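Local coordinates for hypothetical protein EF_2215 (Enterococcus faecalis, PDB 2NN5) that is of unknown function but belongs to the AHA1 family, relatives of the C-terminal domain of activators of the Hsp90 ATPase, and binds magnesium, at residues 36-41 with 124-129; 65-70 with 81-86. One frame throughout, in Å; residues are numbered along the deposited sequence. Where two conformers were deposited one is given.

Overall arrangement
Both contacts belong to one curved antiparallel sheet gripping the long helix 138-157, as in the helix-grip (SRPBCC) fold to which the family belongs. Interaction 1 joins the second strand of the sheet, 35-44, to its last, 121-130, across 83 residues. Interaction 2 lies at the open end of the hairpin of strands 68-72 and 78-83, the former an outermost strand, and its whole span falls between the two strands of interaction 1. Their centres are 22 Å apart, on opposite sides of the chain's centre, and their nearest atoms about 8 Å. Trp145 links them indirectly, meeting Phe126 and Phe65. Both lie away from Glu164, which binds magnesium in a crystal structure of this protein.

Interaction 1: residues 36-41 with 124-129; sequences IYFGTE and LVFSES
Phe38 and Phe126 meet on the helix-facing side of two antiparallel strands, and the path of the first ring shows how a strand pair builds core. From CB, Phe38 sends CG anti to its own backbone N (chi1 167°), which lays the ring forward along its own strand, beside the carbonyl carbon, where its CD2/CE2 edge meets Phe126. Its CD2 comes 4.0 Å from CE2 of Phe126 and lies nearly in the plane of that ring, while CE2 of Phe38 touches CD2 and CE2 of the same ring; the two side chains cross at about a right angle. CD2 of Phe38 also passes OE1 of Glu128, whose carboxylate is turned 64° from the ring. The rest of the Phe38 side chain meets the ring of Phe29, planes about 35° apart, and touches Ile142. Farther along, CG2 of Thr40 rests 4.0 Å from CB of Phe126, and OG1 of Thr40 is hydrogen-bonded to Asp27 and Arg42.

Beneath these side chains runs the regular ladder of an antiparallel sheet, here the pairing of strands 35-44 and 121-130 in the AHA1-type fold, with helix 138-157 packed over the Phe38 side. Phe38 pairs with Glu128 and Thr40 with Phe126, each through two backbone bonds; Phe38 N to Glu128 O spans 2.9 Å and Thr40 N to Phe126 O 2.8 Å. Between them Gly39 faces Ser127 in a non-hydrogen-bonded pair, where CA of Gly39 comes 3.2 Å from O of Phe126 in a CA-H...O contact.

The other face carries Tyr37, Ser129, Glu41 and Val125. Ser129 has two conformers; in the one described here, CE2 of Tyr37 lies 3.9 Å from its CB, and a water bridges the two hydroxyls, 2.7 Å from Tyr37 OH and 2.8 Å from Ser129 OG.

Interaction 2: residues 65-70 with 81-86; sequences FPELEI and FILPDF
The backbones of Glu67 and Ile82 are joined by one hydrogen bond, Ile82 N to Glu67 O at 2.9 Å, bent slightly to 158° at the hydrogen, beside the non-hydrogen-bonded antiparallel pair of Leu68 with Phe81. This is the open end of the beta hairpin formed by strands 68-72 and 78-83. A type I turn from Phe65 to Leu68, closed by Leu68 N to Phe65 O, delivers the chain into the first strand directly after helix 58-64.

Phe81 is the hub of the side-chain contact. With CG anti to the backbone N (chi1 177°), its ring reaches toward the turn and is met there by three residues. CD2 of Leu68 approaches its edge, 4.0 Å from CD1, and CE1 of Phe65 comes to the same rim, 4.1 Å from CE1 of Phe81, with the two aromatic side chains crossing at about a right angle. CB of Glu67 settles obliquely against the ring, 3.7 Å from CE1. Leu68 CG sits over one face of the Phe65 ring, offset toward its rim, and the further neighbour of that ring is Trp145 of helix 138-157, which it meets edge-to-face.

On the face of the strand pair away from Leu68 and Phe81, Ile82 CG1 lies 4.2 Å from CD of Glu69, whose carboxylate is held by a salt bridge to Arg80 in the partner strand. Glu67 uses its aliphatic stem differently: CG, anti to the carbonyl carbon, packs 3.6 Å from CD2 of Leu83, and the bend at chi2 (82°) then turns the carboxylate so that OE1 lies at the edge of the Phe65 ring, in its plane.

Interaction 1: residues 36-41 with 124-129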
loop_
_atom_site.group_PDB
_atom_site.type_symbol
_atom_site.label_atom_id
_atom_site.label_comp_id
_atom_site.label_asym_id
_atom_site.label_seq_id
_atom_site.Cartn_x
_atom_site.Cartn_y
_atom_site.Cartn_z
ATOM N N ILE A 36 -12.489 -9.899 -2.162
ATOM C CA ILE A 36 -12.530 -8.469 -2.522
ATOM C C ILE A 36 -11.207 -8.114 -3.176
ATOM O O ILE A 36 -10.132 -8.528 -2.695
ATOM C CB ILE A 36 -12.791 -7.623 -1.283
ATOM C CG1 ILE A 36 -14.264 -7.808 -0.880
ATOM C CG2 ILE A 36 -12.539 -6.131 -1.565
ATOM C CD1 ILE A 36 -14.659 -7.197 0.396
ATOM N N TYR A 37 -11.265 -7.407 -4.302
ATOM C CA TYR A 37 -10.082 -6.852 -4.962
ATOM C C TYR A 37 -10.116 -5.336 -4.844
ATOM O O TYR A 37 -11.158 -4.705 -5.095
ATOM C CB TYR A 37 -10.039 -7.261 -6.436
ATOM C CG TYR A 37 -9.940 -8.778 -6.617
ATOM C CD1 TYR A 37 -11.094 -9.586 -6.665
ATOM C CD2 TYR A 37 -8.681 -9.410 -6.676
ATOM C CE1 TYR A 37 -10.995 -10.975 -6.793
ATOM C CE2 TYR A 37 -8.566 -10.784 -6.811
ATOM C CZ TYR A 37 -9.728 -11.565 -6.860
ATOM O OH TYR A 37 -9.568 -12.921 -7.023
ATOM N N PHE A 38 -8.987 -4.755 -4.484
ATOM C CA PHE A 38 -8.897 -3.317 -4.295
ATOM C C PHE A 38 -7.739 -2.810 -5.143
ATOM O O PHE A 38 -6.677 -3.461 -5.208
ATOM C CB PHE A 38 -8.602 -3.051 -2.807
ATOM C CG PHE A 38 -8.162 -1.600 -2.509
ATOM C CD1 PHE A 38 -9.024 -0.520 -2.762
ATOM C CD2 PHE A 38 -6.926 -1.344 -1.932
ATOM C CE1 PHE A 38 -8.647 0.787 -2.463
ATOM C CE2 PHE A 38 -6.503 0.004 -1.634
ATOM C CZ PHE A 38 -7.373 1.045 -1.903
ATOM N N GLY A 39 -7.930 -1.659 -5.766
ATOM C CA GLY A 39 -6.861 -1.005 -6.541
ATOM C C GLY A 39 -6.873 0.467 -6.213
ATOM O O GLY A 39 -7.933 1.071 -5.941
ATOM N N THR A 40 -5.676 1.039 -6.192
ATOM C CA THR A 40 -5.593 2.509 -6.124
ATOM C C THR A 40 -4.291 2.956 -6.786
ATOM O O THR A 40 -3.516 2.130 -7.235
ATOM C CB THR A 40 -5.685 2.976 -4.683
ATOM O OG1 THR A 40 -5.814 4.395 -4.635
ATOM C CG2 THR A 40 -4.480 2.549 -3.863
ATOM N N GLU A 41 -4.120 4.259 -6.881
ATOM C CA GLU A 41 -2.936 4.799 -7.545
ATOM C C GLU A 41 -2.379 5.949 -6.752
ATOM O O GLU A 41 -3.146 6.724 -6.165
ATOM C CB GLU A 41 -3.335 5.360 -8.948
ATOM C CG GLU A 41 -4.072 4.429 -9.812
ATOM C CD GLU A 41 -4.403 5.031 -11.171
ATOM O OE1 GLU A 41 -4.308 6.295 -11.365
ATOM O OE2 GLU A 41 -4.778 4.217 -12.057
ATOM N N LEU A 124 2.320 4.952 -9.206
ATOM C CA LEU A 124 2.433 3.696 -8.460
ATOM C C LEU A 124 1.020 3.141 -8.398
ATOM O O LEU A 124 0.143 3.787 -7.822
ATOM C CB LEU A 124 3.007 3.967 -7.052
ATOM C CG LEU A 124 3.040 2.766 -6.083
ATOM C CD1 LEU A 124 3.893 1.614 -6.591
ATOM C CD2 LEU A 124 3.641 3.201 -4.735
ATOM N N VAL A 125 0.806 1.974 -9.020
ATOM C CA VAL A 125 -0.499 1.335 -9.046
ATOM C C VAL A 125 -0.431 0.211 -8.007
ATOM O O VAL A 125 0.374 -0.732 -8.108
ATOM C CB VAL A 125 -0.890 0.833 -10.446
ATOM C CG1 VAL A 125 -2.317 0.212 -10.384
ATOM C CG2 VAL A 125 -0.908 1.994 -11.380
ATOM N N PHE A 126 -1.265 0.323 -6.990
ATOM C CA PHE A 126 -1.326 -0.662 -5.897
ATOM C C PHE A 126 -2.573 -1.510 -6.099
ATOM O O PHE A 126 -3.662 -0.962 -6.349
ATOM C CB PHE A 126 -1.389 0.053 -4.534
ATOM C CG PHE A 126 -1.576 -0.878 -3.350
ATOM C CD1 PHE A 126 -0.465 -1.462 -2.732
ATOM C CD2 PHE A 126 -2.862 -1.137 -2.846
ATOM C CE1 PHE A 126 -0.638 -2.270 -1.623
ATOM C CE2 PHE A 126 -3.028 -1.964 -1.748
ATOM C CZ PHE A 126 -1.902 -2.545 -1.137
ATOM N N SER A 127 -2.440 -2.831 -5.991
ATOM C CA SER A 127 -3.649 -3.654 -6.021
ATOM C C SER A 127 -3.547 -4.784 -5.001
ATOM O O SER A 127 -2.423 -5.102 -4.519
ATOM C CB SER A 127 -3.891 -4.179 -7.414
ATOM O OG SER A 127 -2.780 -4.899 -7.909
ATOM N N GLU A 128 -4.711 -5.268 -4.545
ATOM C CA GLU A 128 -4.697 -6.200 -3.419
ATOM C C GLU A 128 -5.849 -7.183 -3.541
ATOM O O GLU A 128 -6.953 -6.809 -3.976
ATOM C CB GLU A 128 -4.833 -5.405 -2.112
ATOM C CG GLU A 128 -4.825 -6.259 -0.830
ATOM C CD GLU A 128 -4.987 -5.470 0.459
ATOM O OE1 GLU A 128 -5.383 -4.280 0.429
ATOM O OE2 GLU A 128 -4.768 -6.104 1.527
ATOM N N SER A 129 -5.585 -8.433 -3.137
ATOM C CA SER A 129 -6.620 -9.500 -3.060
ATOM C C SER A 129 -6.866 -9.754 -1.588
ATOM O O SER A 129 -5.900 -10.044 -0.849
ATOM C CB SER A 129 -6.143 -10.789 -3.739
ATOM O OG SER A 129 -7.096 -11.846 -3.586
HETATM O O HOH W 1 -7.419 -13.769 -5.581
#

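Interaction 2: residues 65-70 with 81-86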
loop_
_atom_site.group_PDB
_atom_site.type_symbol
_atom_site.label_atom_id
_atom_site.label_comp_id
_atom_site.label_asym_id
_atom_site.label_seq_id
_atom_site.Cartn_x
_atom_site.Cartn_y
_atom_site.Cartn_z
ATOM N N PHE A 65 6.155 2.678 6.344
ATOM C CA PHE A 65 5.465 1.547 6.965
ATOM C C PHE A 65 6.446 0.982 8.014
ATOM O O PHE A 65 7.175 0.029 7.747
ATOM C CB PHE A 65 5.022 0.515 5.900
ATOM C CG PHE A 65 3.940 -0.416 6.366
ATOM C CD1 PHE A 65 3.765 -0.737 7.743
ATOM C CD2 PHE A 65 3.062 -0.945 5.456
ATOM C CE1 PHE A 65 2.761 -1.630 8.145
ATOM C CE2 PHE A 65 2.055 -1.837 5.842
ATOM C CZ PHE A 65 1.897 -2.173 7.187
ATOM N N PRO A 66 6.442 1.582 9.224
ATOM C CA PRO A 66 7.469 1.344 10.223
ATOM C C PRO A 66 7.649 -0.102 10.674
ATOM O O PRO A 66 8.747 -0.484 11.140
ATOM C CB PRO A 66 7.034 2.243 11.414
ATOM C CG PRO A 66 6.214 3.233 10.854
ATOM C CD PRO A 66 5.515 2.662 9.641
ATOM N N GLU A 67 6.590 -0.886 10.555
ATOM C CA GLU A 67 6.617 -2.293 11.018
ATOM C C GLU A 67 7.302 -3.212 10.020
ATOM O O GLU A 67 7.603 -4.375 10.333
ATOM C CB GLU A 67 5.193 -2.784 11.211
ATOM C CG GLU A 67 4.498 -2.118 12.423
ATOM C CD GLU A 67 3.928 -0.754 12.157
ATOM O OE1 GLU A 67 3.870 -0.294 10.991
ATOM O OE2 GLU A 67 3.495 -0.144 13.167
ATOM N N LEU A 68 7.538 -2.726 8.793
ATOM C CA LEU A 68 8.151 -3.589 7.764
ATOM C C LEU A 68 9.664 -3.481 7.697
ATOM O O LEU A 68 10.248 -2.443 7.997
ATOM C CB LEU A 68 7.590 -3.252 6.375
ATOM C CG LEU A 68 6.091 -3.481 6.204
ATOM C CD1 LEU A 68 5.700 -3.046 4.766
ATOM C CD2 LEU A 68 5.760 -4.939 6.344
ATOM N N GLU A 69 10.304 -4.598 7.357
ATOM C CA GLU A 69 11.733 -4.568 7.016
ATOM C C GLU A 69 11.997 -5.507 5.858
ATOM O O GLU A 69 11.176 -6.373 5.549
ATOM C CB GLU A 69 12.626 -4.906 8.224
ATOM C CG GLU A 69 12.517 -6.347 8.641
ATOM C CD GLU A 69 13.406 -6.715 9.851
ATOM O OE1 GLU A 69 13.643 -5.839 10.696
ATOM O OE2 GLU A 69 13.848 -7.885 9.942
ATOM N N ILE A 70 13.104 -5.279 5.173
ATOM C CA ILE A 70 13.522 -6.217 4.125
ATOM C C ILE A 70 14.061 -7.506 4.767
ATOM O O ILE A 70 14.903 -7.478 5.706
ATOM C CB ILE A 70 14.620 -5.595 3.221
ATOM C CG1 ILE A 70 14.137 -4.286 2.602
ATOM C CG2 ILE A 70 15.094 -6.604 2.186
ATOM C CD1 ILE A 70 12.804 -4.424 1.844
ATOM N N PHE A 81 7.289 -8.569 8.807
ATOM C CA PHE A 81 6.426 -7.665 9.574
ATOM C C PHE A 81 6.755 -7.874 11.040
ATOM O O PHE A 81 6.698 -9.009 11.513
ATOM C CB PHE A 81 4.957 -7.953 9.281
ATOM C CG PHE A 81 4.004 -7.125 10.063
ATOM C CD1 PHE A 81 3.485 -5.959 9.521
ATOM C CD2 PHE A 81 3.588 -7.545 11.316
ATOM C CE1 PHE A 81 2.599 -5.187 10.224
ATOM C CE2 PHE A 81 2.691 -6.793 12.025
ATOM C CZ PHE A 81 2.198 -5.587 11.476
ATOM N N ILE A 82 7.118 -6.806 11.743
ATOM C CA ILE A 82 7.595 -6.948 13.113
ATOM C C ILE A 82 6.804 -6.026 14.035
ATOM O O ILE A 82 6.736 -4.784 13.814
ATOM C CB ILE A 82 9.087 -6.534 13.204
ATOM C CG1 ILE A 82 9.932 -7.293 12.183
ATOM C CG2 ILE A 82 9.558 -6.599 14.667
ATOM C CD1 ILE A 82 10.000 -8.738 12.383
ATOM N N LEU A 83 6.278 -6.626 15.108
ATOM C CA LEU A 83 5.655 -5.882 16.220
ATOM C C LEU A 83 6.261 -6.461 17.474
ATOM O O LEU A 83 6.963 -7.452 17.413
ATOM C CB LEU A 83 4.131 -6.050 16.207
ATOM C CG LEU A 83 3.398 -5.172 15.178
ATOM C CD1 LEU A 83 1.934 -5.555 15.127
ATOM C CD2 LEU A 83 3.595 -3.713 15.570
ATOM N N PRO A 84 6.040 -5.816 18.627
ATOM C CA PRO A 84 6.626 -6.417 19.829
ATOM C C PRO A 84 6.110 -7.849 20.071
ATOM O O PRO A 84 6.877 -8.724 20.484
ATOM C CB PRO A 84 6.224 -5.431 20.936
ATOM C CG PRO A 84 6.018 -4.116 20.197
ATOM C CD PRO A 84 5.371 -4.523 18.902
ATOM N N ASP A 85 4.849 -8.124 19.777
ATOM C CA ASP A 85 4.266 -9.424 20.120
ATOM C C ASP A 85 4.088 -10.367 18.944
ATOM O O ASP A 85 3.400 -11.399 19.061
ATOM C CB ASP A 85 2.915 -9.216 20.788
ATOM C CG ASP A 85 3.044 -8.676 22.187
ATOM O OD1 ASP A 85 3.857 -9.227 22.968
ATOM O OD2 ASP A 85 2.314 -7.709 22.492
ATOM N N PHE A 86 4.682 -10.011 17.805
ATOM C CA PHE A 86 4.390 -10.749 16.597
ATOM C C PHE A 86 5.378 -10.423 15.482
ATOM O O PHE A 86 5.626 -9.232 15.200
ATOM C CB PHE A 86 2.971 -10.395 16.133
ATOM C CG PHE A 86 2.555 -11.078 14.898
ATOM C CD1 PHE A 86 2.111 -12.400 14.936
ATOM C CD2 PHE A 86 2.593 -10.403 13.665
ATOM C CE1 PHE A 86 1.712 -13.039 13.769
ATOM C CE2 PHE A 86 2.186 -11.034 12.501
ATOM C CZ PHE A 86 1.756 -12.357 12.542
#